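Local structure of SAM-dependent methyltransferase (Anabaena variabilis ATCC 29413, 3GGD) at residues A[124-135]-A[152-163]; A[145-153]-A[205-213]. The protein probably transfers methyl groups from S-adenosylmethionine and is captured here with the spent cofactor S-adenosyl-L-homocysteine bound. All coordinates share one frame; numbering follows the deposited sequence.

Contact 1 (A[124-135]-A[152-163]). With SAH (S-adenosyl-L-homocysteine), chain E; EDO (1,2-ethanediol), chain N; EDO (1,2-ethanediol), chain L.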
loop_
_atom_site.group_PDB
_atom_site.type_symbol
_atom_site.label_atom_id
_atom_site.label_comp_id
_atom_site.label_asym_id
_atom_site.label_seq_id
_atom_site.Cartn_x
_atom_site.Cartn_y
_atom_site.Cartn_z
ATOM N N GLY A 124 21.558 -1.589 1.994
ATOM C CA GLY A 124 21.493 -1.718 3.431
ATOM C C GLY A 124 20.088 -1.552 3.954
ATOM O O GLY A 124 19.100 -1.559 3.197
ATOM N N ASP A 125 19.991 -1.365 5.264
ATOM C CA ASP A 125 18.726 -1.256 5.959
ATOM C C ASP A 125 18.012 -0.008 5.438
ATOM O O ASP A 125 18.618 1.039 5.279
ATOM C CB ASP A 125 18.915 -1.069 7.463
ATOM C CG ASP A 125 19.464 -2.296 8.188
ATOM O OD1 ASP A 125 19.643 -3.371 7.580
ATOM O OD2 ASP A 125 19.676 -2.144 9.405
ATOM N N ALA A 126 16.707 -0.120 5.215
ATOM C CA ALA A 126 15.890 0.981 4.680
ATOM C C ALA A 126 14.692 1.215 5.601
ATOM O O ALA A 126 14.195 0.286 6.235
ATOM C CB ALA A 126 15.375 0.648 3.271
ATOM N N ASN A 127 14.227 2.456 5.649
ATOM C CA ASN A 127 12.923 2.729 6.252
ATOM C C ASN A 127 11.885 2.437 5.202
ATOM O O ASN A 127 12.210 2.439 4.014
ATOM C CB ASN A 127 12.817 4.167 6.689
ATOM C CG ASN A 127 13.732 4.485 7.829
ATOM O OD1 ASN A 127 13.845 3.694 8.764
ATOM N ND2 ASN A 127 14.405 5.660 7.756
ATOM N N ILE A 128 10.652 2.138 5.629
ATOM C CA ILE A 128 9.563 1.833 4.678
ATOM C C ILE A 128 8.297 2.614 4.963
ATOM O O ILE A 128 7.844 2.709 6.119
ATOM C CB ILE A 128 9.184 0.319 4.652
ATOM C CG1 ILE A 128 10.349 -0.529 4.141
ATOM C CG2 ILE A 128 7.942 0.064 3.748
ATOM C CD1 ILE A 128 10.162 -2.043 4.284
ATOM N N TYR A 129 7.755 3.199 3.894
ATOM C CA TYR A 129 6.417 3.750 3.865
ATOM C C TYR A 129 5.589 2.823 2.977
ATOM O O TYR A 129 5.964 2.551 1.818
ATOM C CB TYR A 129 6.418 5.158 3.237
ATOM C CG TYR A 129 5.041 5.752 3.013
ATOM C CD1 TYR A 129 4.347 6.355 4.043
ATOM C CD2 TYR A 129 4.424 5.696 1.764
ATOM C CE1 TYR A 129 3.073 6.928 3.825
ATOM C CE2 TYR A 129 3.184 6.293 1.527
ATOM C CZ TYR A 129 2.501 6.903 2.568
ATOM O OH TYR A 129 1.248 7.474 2.372
HETATM N N MSE A 130 4.486 2.315 3.521
HETATM C CA MSE A 130 3.605 1.470 2.747
HETATM C C MSE A 130 2.143 1.852 2.953
HETATM O O MSE A 130 1.585 1.740 4.055
HETATM C CB MSE A 130 3.816 -0.002 3.103
HETATM C CG MSE A 130 3.028 -0.942 2.202
HETATM SE SE MSE A 130 3.493 -2.861 2.589
HETATM C CE MSE A 130 2.631 -2.958 4.193
ATOM N N ARG A 131 1.512 2.278 1.867
ATOM C CA ARG A 131 0.115 2.703 1.892
ATOM C C ARG A 131 -0.729 1.681 1.107
ATOM O O ARG A 131 -0.684 1.599 -0.137
ATOM C CB ARG A 131 -0.007 4.108 1.296
ATOM C CG ARG A 131 -1.435 4.657 1.366
ATOM C CD ARG A 131 -1.494 6.125 0.872
ATOM N NE ARG A 131 -2.839 6.688 1.009
ATOM C CZ ARG A 131 -3.739 6.703 0.040
ATOM N NH1 ARG A 131 -3.442 6.196 -1.142
ATOM N NH2 ARG A 131 -4.930 7.255 0.248
ATOM N N THR A 132 -1.501 0.920 1.860
ATOM C CA THR A 132 -2.348 -0.140 1.365
ATOM C C THR A 132 -1.603 -1.147 0.514
ATOM O O THR A 132 -1.968 -1.432 -0.621
ATOM C CB THR A 132 -3.632 0.388 0.714
ATOM O OG1 THR A 132 -3.346 1.431 -0.240
ATOM C CG2 THR A 132 -4.603 0.922 1.837
ATOM N N GLY A 133 -0.540 -1.701 1.078
ATOM C CA GLY A 133 0.210 -2.738 0.382
ATOM C C GLY A 133 -0.070 -4.135 0.879
ATOM O O GLY A 133 0.386 -5.093 0.269
ATOM N N PHE A 134 -0.875 -4.291 1.938
ATOM C CA PHE A 134 -1.036 -5.609 2.568
ATOM C C PHE A 134 -2.463 -6.187 2.553
ATOM O O PHE A 134 -2.652 -7.404 2.400
ATOM C CB PHE A 134 -0.581 -5.491 4.029
ATOM C CG PHE A 134 0.420 -6.565 4.480
ATOM C CD1 PHE A 134 0.196 -7.894 4.262
ATOM C CD2 PHE A 134 1.539 -6.208 5.206
ATOM C CE1 PHE A 134 1.093 -8.859 4.709
ATOM C CE2 PHE A 134 2.460 -7.173 5.656
ATOM C CZ PHE A 134 2.222 -8.500 5.395
ATOM N N HIS A 135 -3.467 -5.323 2.736
ATOM C CA HIS A 135 -4.833 -5.795 3.008
ATOM C C HIS A 135 -5.397 -6.610 1.840
ATOM O O HIS A 135 -6.151 -7.558 2.055
ATOM C CB HIS A 135 -5.747 -4.623 3.325
ATOM C CG HIS A 135 -6.100 -3.814 2.115
ATOM N ND1 HIS A 135 -7.203 -4.086 1.336
ATOM C CD2 HIS A 135 -5.468 -2.779 1.518
ATOM C CE1 HIS A 135 -7.244 -3.245 0.317
ATOM N NE2 HIS A 135 -6.195 -2.451 0.394
ATOM N N LEU A 152 14.095 -6.080 4.034
ATOM C CA LEU A 152 14.425 -4.692 3.687
ATOM C C LEU A 152 14.756 -3.785 4.899
ATOM O O LEU A 152 15.639 -2.878 4.822
ATOM C CB LEU A 152 13.276 -4.072 2.889
ATOM C CG LEU A 152 13.010 -4.679 1.503
ATOM C CD1 LEU A 152 11.668 -4.185 0.901
ATOM C CD2 LEU A 152 14.215 -4.440 0.517
ATOM N N LEU A 153 14.020 -4.003 6.002
ATOM C CA LEU A 153 14.156 -3.199 7.201
ATOM C C LEU A 153 15.427 -3.479 7.997
ATOM O O LEU A 153 16.023 -2.565 8.604
ATOM C CB LEU A 153 12.955 -3.450 8.118
ATOM C CG LEU A 153 11.624 -2.861 7.614
ATOM C CD1 LEU A 153 10.409 -3.543 8.276
ATOM C CD2 LEU A 153 11.597 -1.308 7.777
ATOM N N GLY A 154 15.813 -4.754 8.052
ATOM C CA GLY A 154 16.945 -5.168 8.907
ATOM C C GLY A 154 16.721 -4.681 10.340
ATOM O O GLY A 154 15.590 -4.594 10.806
ATOM N N LYS A 155 17.785 -4.330 11.041
ATOM C CA LYS A 155 17.677 -3.870 12.421
ATOM C C LYS A 155 17.315 -2.406 12.544
ATOM O O LYS A 155 16.551 -2.045 13.440
ATOM C CB LYS A 155 18.991 -4.096 13.170
ATOM C CG LYS A 155 18.962 -3.754 14.678
ATOM C CD LYS A 155 18.047 -4.701 15.449
ATOM C CE LYS A 155 18.138 -4.492 16.986
ATOM N NZ LYS A 155 17.916 -3.081 17.330
ATOM N N GLN A 156 17.859 -1.561 11.674
ATOM C CA GLN A 156 17.739 -0.128 11.878
ATOM C C GLN A 156 16.563 0.522 11.219
ATOM O O GLN A 156 16.213 1.628 11.579
ATOM C CB GLN A 156 18.977 0.598 11.367
ATOM C CG GLN A 156 20.331 0.172 11.964
ATOM C CD GLN A 156 21.458 1.060 11.369
ATOM O OE1 GLN A 156 21.345 2.311 11.359
ATOM N NE2 GLN A 156 22.503 0.425 10.821
ATOM N N GLY A 157 15.986 -0.127 10.221
ATOM C CA GLY A 157 14.818 0.427 9.556
ATOM C C GLY A 157 13.531 0.431 10.367
ATOM O O GLY A 157 13.320 -0.457 11.182
ATOM N N ALA A 158 12.672 1.419 10.115
ATOM C CA ALA A 158 11.322 1.440 10.684
ATOM C C ALA A 158 10.340 1.511 9.512
ATOM O O ALA A 158 10.672 2.011 8.431
ATOM C CB ALA A 158 11.093 2.628 11.685
HETATM N N MSE A 159 9.136 0.983 9.738
HETATM C CA MSE A 159 8.094 0.949 8.731
HETATM C C MSE A 159 6.842 1.589 9.261
HETATM O O MSE A 159 6.364 1.219 10.334
HETATM C CB MSE A 159 7.729 -0.489 8.319
HETATM C CG MSE A 159 6.530 -0.524 7.437
HETATM SE SE MSE A 159 6.243 -2.194 6.487
HETATM C CE MSE A 159 6.131 -3.435 7.990
ATOM N N TYR A 160 6.307 2.522 8.478
ATOM C CA TYR A 160 4.966 2.998 8.690
ATOM C C TYR A 160 4.098 2.317 7.634
ATOM O O TYR A 160 4.425 2.355 6.444
ATOM C CB TYR A 160 4.842 4.507 8.465
ATOM C CG TYR A 160 3.377 5.007 8.487
ATOM C CD1 TYR A 160 2.740 5.326 9.680
ATOM C CD2 TYR A 160 2.649 5.167 7.306
ATOM C CE1 TYR A 160 1.431 5.818 9.690
ATOM C CE2 TYR A 160 1.333 5.640 7.305
ATOM C CZ TYR A 160 0.738 5.960 8.505
ATOM O OH TYR A 160 -0.525 6.470 8.480
ATOM N N LEU A 161 3.017 1.689 8.075
ATOM C CA LEU A 161 2.025 1.160 7.136
ATOM C C LEU A 161 0.607 1.585 7.551
ATOM O O LEU A 161 0.306 1.764 8.734
ATOM C CB LEU A 161 2.091 -0.354 6.989
ATOM C CG LEU A 161 1.586 -1.269 8.131
ATOM C CD1 LEU A 161 1.466 -2.755 7.570
ATOM C CD2 LEU A 161 2.484 -1.205 9.333
ATOM N N ILE A 162 -0.223 1.811 6.531
ATOM C CA ILE A 162 -1.638 2.135 6.714
ATOM C C ILE A 162 -2.398 1.215 5.735
ATOM O O ILE A 162 -2.052 1.091 4.558
ATOM C CB ILE A 162 -1.927 3.648 6.548
ATOM C CG1 ILE A 162 -3.420 3.912 6.828
ATOM C CG2 ILE A 162 -1.423 4.184 5.132
ATOM C CD1 ILE A 162 -3.868 5.407 6.799
ATOM N N GLU A 163 -3.375 0.509 6.286
ATOM C CA GLU A 163 -4.098 -0.529 5.585
ATOM C C GLU A 163 -5.591 -0.368 5.856
ATOM O O GLU A 163 -5.985 0.372 6.747
ATOM C CB GLU A 163 -3.623 -1.903 6.113
ATOM C CG GLU A 163 -2.157 -2.193 5.823
ATOM C CD GLU A 163 -1.852 -2.308 4.344
ATOM O OE1 GLU A 163 -2.786 -2.680 3.579
ATOM O OE2 GLU A 163 -0.689 -1.983 3.936
HETATM N N SAH E . 0.842 2.759 -2.191
HETATM C CA SAH E . 0.167 3.213 -3.435
HETATM C CB SAH E . -0.603 2.092 -4.165
HETATM C CG SAH E . -1.685 1.303 -3.406
HETATM S SD SAH E . -2.544 0.104 -4.442
HETATM C C SAH E . -0.774 4.379 -3.171
HETATM O O SAH E . -1.115 5.139 -4.112
HETATM O OXT SAH E . -1.229 4.570 -2.043
HETATM C "C5'" SAH E . -1.635 -1.369 -4.071
HETATM C "C4'" SAH E . -0.279 -1.447 -4.832
HETATM O "O4'" SAH E . 0.421 -2.658 -4.457
HETATM C "C3'" SAH E . -0.352 -1.504 -6.369
HETATM O "O3'" SAH E . 0.453 -0.516 -6.989
HETATM C "C2'" SAH E . 0.188 -2.883 -6.725
HETATM O "O2'" SAH E . 0.759 -3.019 -8.043
HETATM C "C1'" SAH E . 1.140 -3.156 -5.576
HETATM N N9 SAH E . 1.466 -4.576 -5.399
HETATM C C8 SAH E . 0.566 -5.596 -5.462
HETATM N N7 SAH E . 1.182 -6.766 -5.227
HETATM C C5 SAH E . 2.504 -6.480 -5.021
HETATM C C6 SAH E . 3.698 -7.284 -4.783
HETATM N N6 SAH E . 3.514 -8.624 -4.730
HETATM N N1 SAH E . 4.894 -6.692 -4.659
HETATM C C2 SAH E . 5.006 -5.329 -4.761
HETATM N N3 SAH E . 3.944 -4.559 -4.998
HETATM C C4 SAH E . 2.705 -5.063 -5.160
HETATM C C1 EDO N . 22.267 -4.078 9.943
HETATM O O1 EDO N . 21.911 -2.902 10.663
HETATM C C2 EDO N . 21.386 -5.253 10.372
HETATM O O2 EDO N . 20.167 -5.305 9.569
HETATM C C1 EDO L . -5.253 8.048 4.263
HETATM O O1 EDO L . -5.597 8.463 2.929
HETATM C C2 EDO L . -3.761 8.326 4.608
HETATM O O2 EDO L . -2.813 7.871 3.594
HETATM O O HOH W 1 16.858 -2.540 2.162
HETATM O O HOH W 2 14.750 4.488 11.123
#
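Backbone bonds join strands 127-131 and 158-163 in parallel register, from Ile-128 N on Ala-158 O (2.8 Å) to Thr-132 N on Ile-162 O. The amide of Ala-158 is taken instead by a side chain: Asn-127 OD1 accepts Ala-158 N at 2.9 Å, in the carbonyl plane. Asp-125 likewise receives Gln-156 N on OD2 (3.0 Å), from above its carboxylate plane, while His-120 binds OD1.

Glu-163 is held by three backbone amides. Bent at chi2 (-65°), its chain brings the carboxylate to the turn that follows strand 127-131. Glu-163 OE2 takes Gly-133 N through its syn lone pair (2.9 Å), and its OE1 receives Phe-134 N and His-135 N from one face of its plane. An alanine here would probably leave these three buried amides without their acceptor and let the turn shift.

The segments carry the two strands, and the last turn of the connecting helix 142-153, of a beta-alpha-beta unit in the Rossmann-like methyltransferase fold, and the turn after strand 127-131, at the C-terminal ends of the parallel strands, borders the cofactor pocket. Arg-131 O accepts the amino group N of S-adenosyl-L-homocysteine, and the extended Arg-131 side chain carries NH1 to the ligand carboxylate oxygen OXT (2.9 Å).

Apolar contacts divide between the sheet faces. On one, Ile-128 CD1 lies against Leu-153 CG (3.7 Å), the two chains crossing at about a right angle, and the selenomethionine Met-130 sets CE beside Leu-161 CD1 (3.6 Å). On the other, Tyr-129 and Tyr-160 run alongside each other, CD1 to CD2 at 3.9 Å, and both hydroxyls bond to Asp-46.

Contact 2 (A[145-153]-A[205-213]). With CO (cobalt (II) ion), chain C; EDO (1,2-ethanediol), chain O.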
loop_
_atom_site.group_PDB
_atom_site.type_symbol
_atom_site.label_atom_id
_atom_site.label_comp_id
_atom_site.label_asym_id
_atom_site.label_seq_id
_atom_site.Cartn_x
_atom_site.Cartn_y
_atom_site.Cartn_z
ATOM N N LEU A 145 5.202 -11.714 1.971
ATOM C CA LEU A 145 5.391 -10.277 1.975
ATOM C C LEU A 145 6.071 -9.858 3.316
ATOM O O LEU A 145 6.973 -8.997 3.342
ATOM C CB LEU A 145 4.055 -9.546 1.765
ATOM C CG LEU A 145 4.095 -8.007 1.743
ATOM C CD1 LEU A 145 5.115 -7.472 0.758
ATOM C CD2 LEU A 145 2.678 -7.399 1.473
ATOM N N GLY A 146 5.631 -10.456 4.424
ATOM C CA GLY A 146 6.282 -10.186 5.714
ATOM C C GLY A 146 7.790 -10.489 5.629
ATOM O O GLY A 146 8.607 -9.706 6.113
ATOM N N GLN A 147 8.158 -11.613 5.015
ATOM C CA GLN A 147 9.592 -11.955 4.804
ATOM C C GLN A 147 10.331 -10.818 4.044
ATOM O O GLN A 147 11.384 -10.332 4.490
ATOM C CB GLN A 147 9.726 -13.273 4.071
ATOM C CG GLN A 147 9.273 -14.472 4.904
ATOM C CD GLN A 147 9.323 -15.783 4.133
ATOM O OE1 GLN A 147 8.621 -16.707 4.462
ATOM N NE2 GLN A 147 10.139 -15.864 3.142
ATOM N N SER A 148 9.761 -10.382 2.921
ATOM C CA SER A 148 10.357 -9.312 2.147
ATOM C C SER A 148 10.586 -8.054 2.969
ATOM O O SER A 148 11.655 -7.441 2.925
ATOM C CB SER A 148 9.507 -9.031 0.905
ATOM O OG SER A 148 9.548 -10.129 -0.016
ATOM N N LEU A 149 9.576 -7.660 3.727
ATOM C CA LEU A 149 9.654 -6.466 4.518
ATOM C C LEU A 149 10.719 -6.558 5.612
ATOM O O LEU A 149 11.443 -5.608 5.839
ATOM C CB LEU A 149 8.256 -6.115 5.084
ATOM C CG LEU A 149 7.231 -5.746 3.979
ATOM C CD1 LEU A 149 5.761 -5.742 4.496
ATOM C CD2 LEU A 149 7.521 -4.376 3.248
ATOM N N ARG A 150 10.787 -7.708 6.275
ATOM C CA ARG A 150 11.733 -7.984 7.322
ATOM C C ARG A 150 13.159 -7.849 6.752
ATOM O O ARG A 150 14.036 -7.277 7.390
ATOM C CB ARG A 150 11.499 -9.417 7.871
ATOM C CG ARG A 150 12.550 -9.880 8.883
ATOM C CD ARG A 150 12.360 -11.282 9.439
ATOM N NE ARG A 150 11.176 -11.258 10.280
ATOM C CZ ARG A 150 9.946 -11.604 9.919
ATOM N NH1 ARG A 150 9.676 -12.145 8.724
ATOM N NH2 ARG A 150 8.964 -11.409 10.789
ATOM N N ILE A 151 13.371 -8.389 5.560
ATOM C CA ILE A 151 14.651 -8.326 4.890
ATOM C C ILE A 151 15.028 -6.856 4.581
ATOM O O ILE A 151 16.149 -6.420 4.888
ATOM C CB ILE A 151 14.624 -9.145 3.586
ATOM C CG1 ILE A 151 14.521 -10.657 3.899
ATOM C CG2 ILE A 151 15.875 -8.848 2.738
ATOM C CD1 ILE A 151 14.139 -11.535 2.667
ATOM N N LEU A 152 14.095 -6.080 4.034
ATOM C CA LEU A 152 14.425 -4.692 3.687
ATOM C C LEU A 152 14.756 -3.785 4.899
ATOM O O LEU A 152 15.639 -2.878 4.822
ATOM C CB LEU A 152 13.276 -4.072 2.889
ATOM C CG LEU A 152 13.010 -4.679 1.503
ATOM C CD1 LEU A 152 11.668 -4.185 0.901
ATOM C CD2 LEU A 152 14.215 -4.440 0.517
ATOM N N LEU A 153 14.020 -4.003 6.002
ATOM C CA LEU A 153 14.156 -3.199 7.201
ATOM C C LEU A 153 15.427 -3.479 7.997
ATOM O O LEU A 153 16.023 -2.565 8.604
ATOM C CB LEU A 153 12.955 -3.450 8.118
ATOM C CG LEU A 153 11.624 -2.861 7.614
ATOM C CD1 LEU A 153 10.409 -3.543 8.276
ATOM C CD2 LEU A 153 11.597 -1.308 7.777
ATOM N N GLU A 205 1.303 -8.910 14.979
ATOM C CA GLU A 205 1.842 -9.977 15.822
ATOM C C GLU A 205 2.070 -11.290 15.065
ATOM O O GLU A 205 3.053 -12.003 15.307
ATOM C CB GLU A 205 0.932 -10.219 17.019
ATOM C CG GLU A 205 1.366 -11.373 17.927
ATOM C CD GLU A 205 2.750 -11.169 18.584
ATOM O OE1 GLU A 205 3.191 -10.017 18.759
ATOM O OE2 GLU A 205 3.385 -12.176 18.970
ATOM N N LEU A 206 1.167 -11.608 14.143
ATOM C CA LEU A 206 1.213 -12.857 13.401
ATOM C C LEU A 206 2.407 -12.853 12.452
ATOM O O LEU A 206 3.172 -13.813 12.444
ATOM C CB LEU A 206 -0.095 -13.078 12.614
ATOM C CG LEU A 206 -0.242 -14.316 11.729
ATOM C CD1 LEU A 206 -0.075 -15.640 12.513
ATOM C CD2 LEU A 206 -1.615 -14.321 11.002
ATOM N N TYR A 207 2.555 -11.797 11.650
ATOM C CA TYR A 207 3.610 -11.754 10.642
ATOM C C TYR A 207 4.921 -11.163 11.116
ATOM O O TYR A 207 5.981 -11.452 10.508
ATOM C CB TYR A 207 3.147 -11.029 9.348
ATOM C CG TYR A 207 1.929 -11.698 8.757
ATOM C CD1 TYR A 207 1.992 -13.003 8.300
ATOM C CD2 TYR A 207 0.685 -11.051 8.750
ATOM C CE1 TYR A 207 0.855 -13.656 7.821
ATOM C CE2 TYR A 207 -0.470 -11.690 8.271
ATOM C CZ TYR A 207 -0.379 -12.982 7.812
ATOM O OH TYR A 207 -1.511 -13.601 7.346
ATOM N N PHE A 208 4.863 -10.370 12.187
ATOM C CA PHE A 208 6.028 -9.679 12.714
ATOM C C PHE A 208 6.183 -9.844 14.203
ATOM O O PHE A 208 6.287 -8.877 14.938
ATOM C CB PHE A 208 5.955 -8.186 12.390
ATOM C CG PHE A 208 5.804 -7.883 10.909
ATOM C CD1 PHE A 208 6.887 -7.992 10.045
ATOM C CD2 PHE A 208 4.579 -7.460 10.391
ATOM C CE1 PHE A 208 6.736 -7.723 8.671
ATOM C CE2 PHE A 208 4.429 -7.186 9.033
ATOM C CZ PHE A 208 5.510 -7.314 8.167
ATOM N N PRO A 209 6.238 -11.076 14.665
ATOM C CA PRO A 209 6.345 -11.272 16.107
ATOM C C PRO A 209 7.676 -10.728 16.688
ATOM O O PRO A 209 7.770 -10.491 17.888
ATOM C CB PRO A 209 6.239 -12.798 16.269
ATOM C CG PRO A 209 6.721 -13.315 14.976
ATOM C CD PRO A 209 6.257 -12.335 13.924
ATOM N N ASP A 210 8.689 -10.576 15.834
ATOM C CA ASP A 210 9.991 -10.056 16.215
ATOM C C ASP A 210 10.043 -8.522 16.147
ATOM O O ASP A 210 11.102 -7.940 16.282
ATOM C CB ASP A 210 11.113 -10.674 15.355
ATOM C CG ASP A 210 10.838 -10.660 13.842
ATOM O OD1 ASP A 210 9.666 -10.526 13.398
ATOM O OD2 ASP A 210 11.812 -10.914 13.083
ATOM N N PHE A 211 8.903 -7.870 15.946
ATOM C CA PHE A 211 8.883 -6.405 15.882
ATOM C C PHE A 211 8.158 -5.750 17.065
ATOM O O PHE A 211 7.225 -6.298 17.622
ATOM C CB PHE A 211 8.253 -5.924 14.563
ATOM C CG PHE A 211 9.168 -6.064 13.375
ATOM C CD1 PHE A 211 9.544 -7.334 12.920
ATOM C CD2 PHE A 211 9.706 -4.937 12.746
ATOM C CE1 PHE A 211 10.421 -7.482 11.842
ATOM C CE2 PHE A 211 10.596 -5.083 11.673
ATOM C CZ PHE A 211 10.939 -6.341 11.212
ATOM N N GLU A 212 8.631 -4.563 17.423
ATOM C CA GLU A 212 8.016 -3.684 18.407
ATOM C C GLU A 212 7.077 -2.757 17.641
ATOM O O GLU A 212 7.411 -2.341 16.536
ATOM C CB GLU A 212 9.117 -2.841 19.070
ATOM C CG GLU A 212 8.685 -2.065 20.291
ATOM C CD GLU A 212 9.774 -1.152 20.847
ATOM O OE1 GLU A 212 10.929 -1.193 20.359
ATOM O OE2 GLU A 212 9.457 -0.373 21.761
ATOM N N ILE A 213 5.909 -2.447 18.204
ATOM C CA ILE A 213 5.026 -1.444 17.641
ATOM C C ILE A 213 5.383 -0.141 18.362
ATOM O O ILE A 213 5.223 -0.044 19.555
ATOM C CB ILE A 213 3.541 -1.782 17.869
ATOM C CG1 ILE A 213 3.207 -3.129 17.208
ATOM C CG2 ILE A 213 2.614 -0.562 17.424
ATOM C CD1 ILE A 213 1.805 -3.683 17.498
HETATM CO CO CO C . 13.766 -10.914 13.587
HETATM C C1 EDO O . 4.455 -4.330 20.211
HETATM O O1 EDO O . 5.575 -3.791 20.873
HETATM C C2 EDO O . 3.766 -5.384 21.053
HETATM O O2 EDO O . 2.889 -6.077 20.178
HETATM O O HOH W 3 6.836 -12.555 8.021
#
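A type I beta turn, Phe-208 to Phe-211, links helix 201-207 to the edge strand 211-217 and meets helix 142-153 of the Rossmann-like core through a salt bridge beside a cobalt site. Arg-150 of the helix grips Asp-210 side-on. Arg-150 NE donates to Asp-210 OD2 (2.9 Å) and NH2 to Asp-210 OD1 (2.8 Å), each oxygen using its syn lone pair, with the guanidinium and carboxylate planes only 27° apart. CG of Arg-150 stands anti to the backbone N (chi1 173°), and a bend at chi3 (-69°) turns the guanidinium toward the aspartate.

Arg-150 NH2 also donates to Tyr-207 O at 3.0 Å, in the guanidinium plane and on a carbonyl lone pair. A water accepts from Arg-150 NH1 and donates to the same carbonyl, so the end of helix 201-207 is held twice by one side chain.

Apolar contacts lie on the side facing the sheet. Phe-208 presents the edge of its ring to Leu-149, with CZ 4.0 Å from CD1, while CE1 lies 3.7 Å from Gly-146 O. Further along the helix, Leu-153 CD1 touches Phe-211 CE2 at 3.7 Å.

Asp-210 OD2 binds the cobalt ion at 2.0 Å, and His-244 from the neighbouring strand is a second protein ligand. This oxygen is therefore shared between metal and arginine, an arrangement likely to favour the charged carboxylate and to fix its rotation.

How the contacts relate
The two contacts have centres about 9 Å apart and share helix 142-153, whose last residues, Leu-152 and Leu-153, belong to both. Along the chain their segments alternate: strand 127-131, the helix, strand 158-164, then the turn into strand 211-217. Contact 1 pairs central strands of the seven-stranded sheet, whereas contact 2 ties the helix to the start of strand 211-217, one of the two outermost strands, with strand 237-244 lying between it and strand 158-164. Leu-149 connects them, its CD2 meeting Ile-128 CD1 (3.7 Å) and its CD1 meeting Phe-134 CE2 (3.8 Å). One helix thus contacts both the strands beside the cofactor pocket and the C-terminal part of the fold, where the cobalt ion lies.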